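Local atomic coordinates of EchA1_1 (PDB entry 3R9T), a protein that probably catalyses the reversible hydration of trans-2-enoyl-CoA to (3S)-3-hydroxyacyl-CoA, a step of fatty acid oxidation. Residues B[116-121]-B[145-150]. Residues are numbered along the deposited sequence; the frame is centred on the assembly and turned at random.
Sequences GTELAL and AAAGGV. With BEZ (benzoic acid), chain E.
Glu-118 reaches from helix 115-122 into the turn that opens helix 149-156, where Gly-149 and Ala-147 meet it, and its carboxyl group divides its two oxygens between protein and ligand. Glu-118 OE2 accepts from Gly-149 N at 2.9 Å through its anti lone pair, with an N-H...O angle of 146°, and more weakly from Ala-147 N, where the angle is only 117°. Glu-118 OE1 lies 2.5 Å from O1 of the bound benzoic acid. The Ala-147 N-H points mainly to that ligand oxygen, with Ala-147 N 3.2 Å from benzoic acid O1. With CG anti to the carbonyl carbon, the extended chain carries the carboxyl group of Glu-118 to the backbone N-H groups at the start of helix 149-156.

Small residues suit the receiving turn. Ala-145 CB lies 3.3 Å from Glu-118 OE2, and Ala-147 CB is also close to it. Gly-149, having no CB, lets its N-H come right up to Glu-118 OE2 and stays clear of Ala-145 CB. Gly-148, at the N-cap position, has a positive phi of 96°, readily adopted by glycine. Further out, Leu-121 CD1 rests on Gly-149 CA, and a water donates to both Glu-118 O and Ala-147 O.

Glu-138, also in the benzoic acid pocket, brings its OE2 near Glu-118 OE1. Two such facing glutamates are characteristic of the active site of crotonase-fold enoyl-CoA hydratases, consistent with this being the hydration site.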
ATOM      1  N   GLY B 116     -14.178  -6.371  15.616  1.00 20.38           N
ATOM      2  CA  GLY B 116     -14.736  -5.088  15.183  1.00 19.60           C
ATOM      3  C   GLY B 116     -13.881  -4.353  14.171  1.00 18.27           C
ATOM      4  O   GLY B 116     -14.374  -3.756  13.213  1.00 17.10           O
ATOM      5  N   THR B 117     -12.578  -4.372  14.403  1.00 18.25           N
ATOM      6  CA  THR B 117     -11.633  -3.802  13.464  1.00 17.73           C
ATOM      7  C   THR B 117     -11.620  -4.609  12.158  1.00 16.69           C
ATOM      8  O   THR B 117     -11.475  -4.050  11.074  1.00 16.49           O
ATOM      9  CB  THR B 117     -10.226  -3.702  14.102  1.00 18.08           C
ATOM     10  OG1 THR B 117     -10.207  -2.588  14.999  1.00 18.61           O
ATOM     11  CG2 THR B 117      -9.140  -3.475  13.065  1.00 18.57           C
ATOM     12  N   GLU B 118     -11.802  -5.923  12.263  1.00 17.04           N
ATOM     13  CA  GLU B 118     -11.842  -6.788  11.082  1.00 16.61           C
ATOM     14  C   GLU B 118     -13.102  -6.507  10.251  1.00 15.94           C
ATOM     15  O   GLU B 118     -13.066  -6.569   9.029  1.00 16.66           O
ATOM     16  CB  GLU B 118     -11.695  -8.245  11.504  1.00 16.55           C
ATOM     17  CG  GLU B 118     -10.313  -8.499  12.121  1.00 16.57           C
ATOM     18  CD  GLU B 118     -10.187  -9.880  12.688  1.00 18.33           C
ATOM     19  OE1 GLU B 118     -10.864 -10.147  13.706  1.00 21.36           O
ATOM     20  OE2 GLU B 118      -9.454 -10.698  12.097  1.00 19.31           O
ATOM     21  N   LEU B 119     -14.215  -6.200  10.898  1.00 16.48           N
ATOM     22  CA  LEU B 119     -15.396  -5.737  10.156  1.00 16.60           C
ATOM     23  C   LEU B 119     -15.115  -4.436   9.390  1.00 16.62           C
ATOM     24  O   LEU B 119     -15.548  -4.281   8.253  1.00 17.55           O
ATOM     25  CB  LEU B 119     -16.585  -5.518  11.087  1.00 17.31           C
ATOM     26  CG  LEU B 119     -17.127  -6.736  11.842  1.00 18.64           C
ATOM     27  CD1 LEU B 119     -18.278  -6.322  12.775  1.00 20.70           C
ATOM     28  CD2 LEU B 119     -17.551  -7.859  10.899  1.00 20.00           C
ATOM     29  N   ALA B 120     -14.398  -3.502  10.011  1.00 16.54           N
ATOM     30  CA  ALA B 120     -14.003  -2.243   9.364  1.00 16.91           C
ATOM     31  C   ALA B 120     -13.121  -2.511   8.150  1.00 16.24           C
ATOM     32  O   ALA B 120     -13.355  -1.967   7.067  1.00 16.76           O
ATOM     33  CB  ALA B 120     -13.275  -1.304  10.373  1.00 16.37           C
ATOM     34  N   LEU B 121     -12.129  -3.379   8.323  1.00 15.08           N
ATOM     35  CA  LEU B 121     -11.226  -3.746   7.233  1.00 15.20           C
ATOM     36  C   LEU B 121     -11.985  -4.363   6.064  1.00 15.84           C
ATOM     37  O   LEU B 121     -11.695  -4.068   4.922  1.00 16.57           O
ATOM     38  CB  LEU B 121     -10.143  -4.686   7.734  1.00 15.48           C
ATOM     39  CG  LEU B 121      -9.114  -4.152   8.725  1.00 16.48           C
ATOM     40  CD1 LEU B 121      -8.331  -5.288   9.332  1.00 17.90           C
ATOM     41  CD2 LEU B 121      -8.188  -3.225   7.969  1.00 17.49           C
ATOM     42  N   ALA B 145      -5.919 -12.619  14.766  1.00 20.67           N
ATOM     43  CA  ALA B 145      -6.989 -11.963  14.022  1.00 20.12           C
ATOM     44  C   ALA B 145      -7.327 -12.822  12.813  1.00 19.75           C
ATOM     45  O   ALA B 145      -6.873 -12.560  11.695  1.00 20.35           O
ATOM     46  CB  ALA B 145      -6.567 -10.531  13.600  1.00 19.79           C
ATOM     47  N   ALA B 146      -8.136 -13.853  13.074  1.00 19.99           N
ATOM     48  CA  ALA B 146      -8.449 -14.900  12.111  1.00 20.31           C
ATOM     49  C   ALA B 146      -9.512 -14.482  11.105  1.00 20.30           C
ATOM     50  O   ALA B 146      -9.671 -15.144  10.080  1.00 22.00           O
ATOM     51  CB  ALA B 146      -8.884 -16.192  12.843  1.00 20.52           C
ATOM     52  N   ALA B 147     -10.233 -13.399  11.396  1.00 19.90           N
ATOM     53  CA  ALA B 147     -11.284 -12.881  10.517  1.00 18.77           C
ATOM     54  C   ALA B 147     -10.764 -11.859   9.486  1.00 18.50           C
ATOM     55  O   ALA B 147     -11.451 -10.881   9.162  1.00 18.81           O
ATOM     56  CB  ALA B 147     -12.420 -12.261  11.371  1.00 19.49           C
ATOM     57  N   GLY B 148      -9.587 -12.140   8.928  1.00 18.24           N
ATOM     58  CA  GLY B 148      -8.972 -11.300   7.903  1.00 18.57           C
ATOM     59  C   GLY B 148      -7.952 -10.281   8.399  1.00 18.84           C
ATOM     60  O   GLY B 148      -7.218  -9.698   7.590  1.00 19.80           O
ATOM     61  N   GLY B 149      -7.892 -10.033   9.701  1.00 18.80           N
ATOM     62  CA  GLY B 149      -7.092  -8.902  10.191  1.00 19.06           C
ATOM     63  C   GLY B 149      -5.599  -9.097   9.952  1.00 19.27           C
ATOM     64  O   GLY B 149      -4.875  -8.159   9.627  1.00 18.77           O
ATOM     65  N   VAL B 150      -5.123 -10.322  10.105  1.00 19.96           N
ATOM     66  CA  VAL B 150      -3.676 -10.570  10.004  1.00 21.45           C
ATOM     67  C   VAL B 150      -3.114 -10.231   8.624  1.00 21.43           C
ATOM     68  O   VAL B 150      -1.999  -9.714   8.531  1.00 23.54           O
ATOM     69  CB  VAL B 150      -3.277 -12.024  10.371  1.00 22.30           C
ATOM     70  CG1 VAL B 150      -1.756 -12.202  10.244  1.00 24.00           C
ATOM     71  CG2 VAL B 150      -3.728 -12.378  11.777  1.00 23.44           C
TER
HETATM   72  C   BEZ E 264     -10.747 -12.884  15.597  1.00 31.03           C
HETATM   73  O1  BEZ E 264     -10.695 -12.544  14.406  1.00 28.84           O
HETATM   74  O2  BEZ E 264     -10.481 -12.059  16.493  1.00 30.85           O
HETATM   75  C1  BEZ E 264     -11.179 -14.276  15.921  1.00 31.59           C
HETATM   76  C2  BEZ E 264     -11.895 -14.990  14.968  1.00 32.64           C
HETATM   77  C3  BEZ E 264     -12.311 -16.286  15.247  1.00 34.75           C
HETATM   78  C4  BEZ E 264     -12.007 -16.860  16.476  1.00 34.77           C
HETATM   79  C5  BEZ E 264     -11.289 -16.141  17.430  1.00 34.52           C
HETATM   80  C6  BEZ E 264     -10.875 -14.842  17.154  1.00 33.07           C
HETATM   81  O   HOH W   1     -11.385  -8.512   7.763  1.00 12.55           O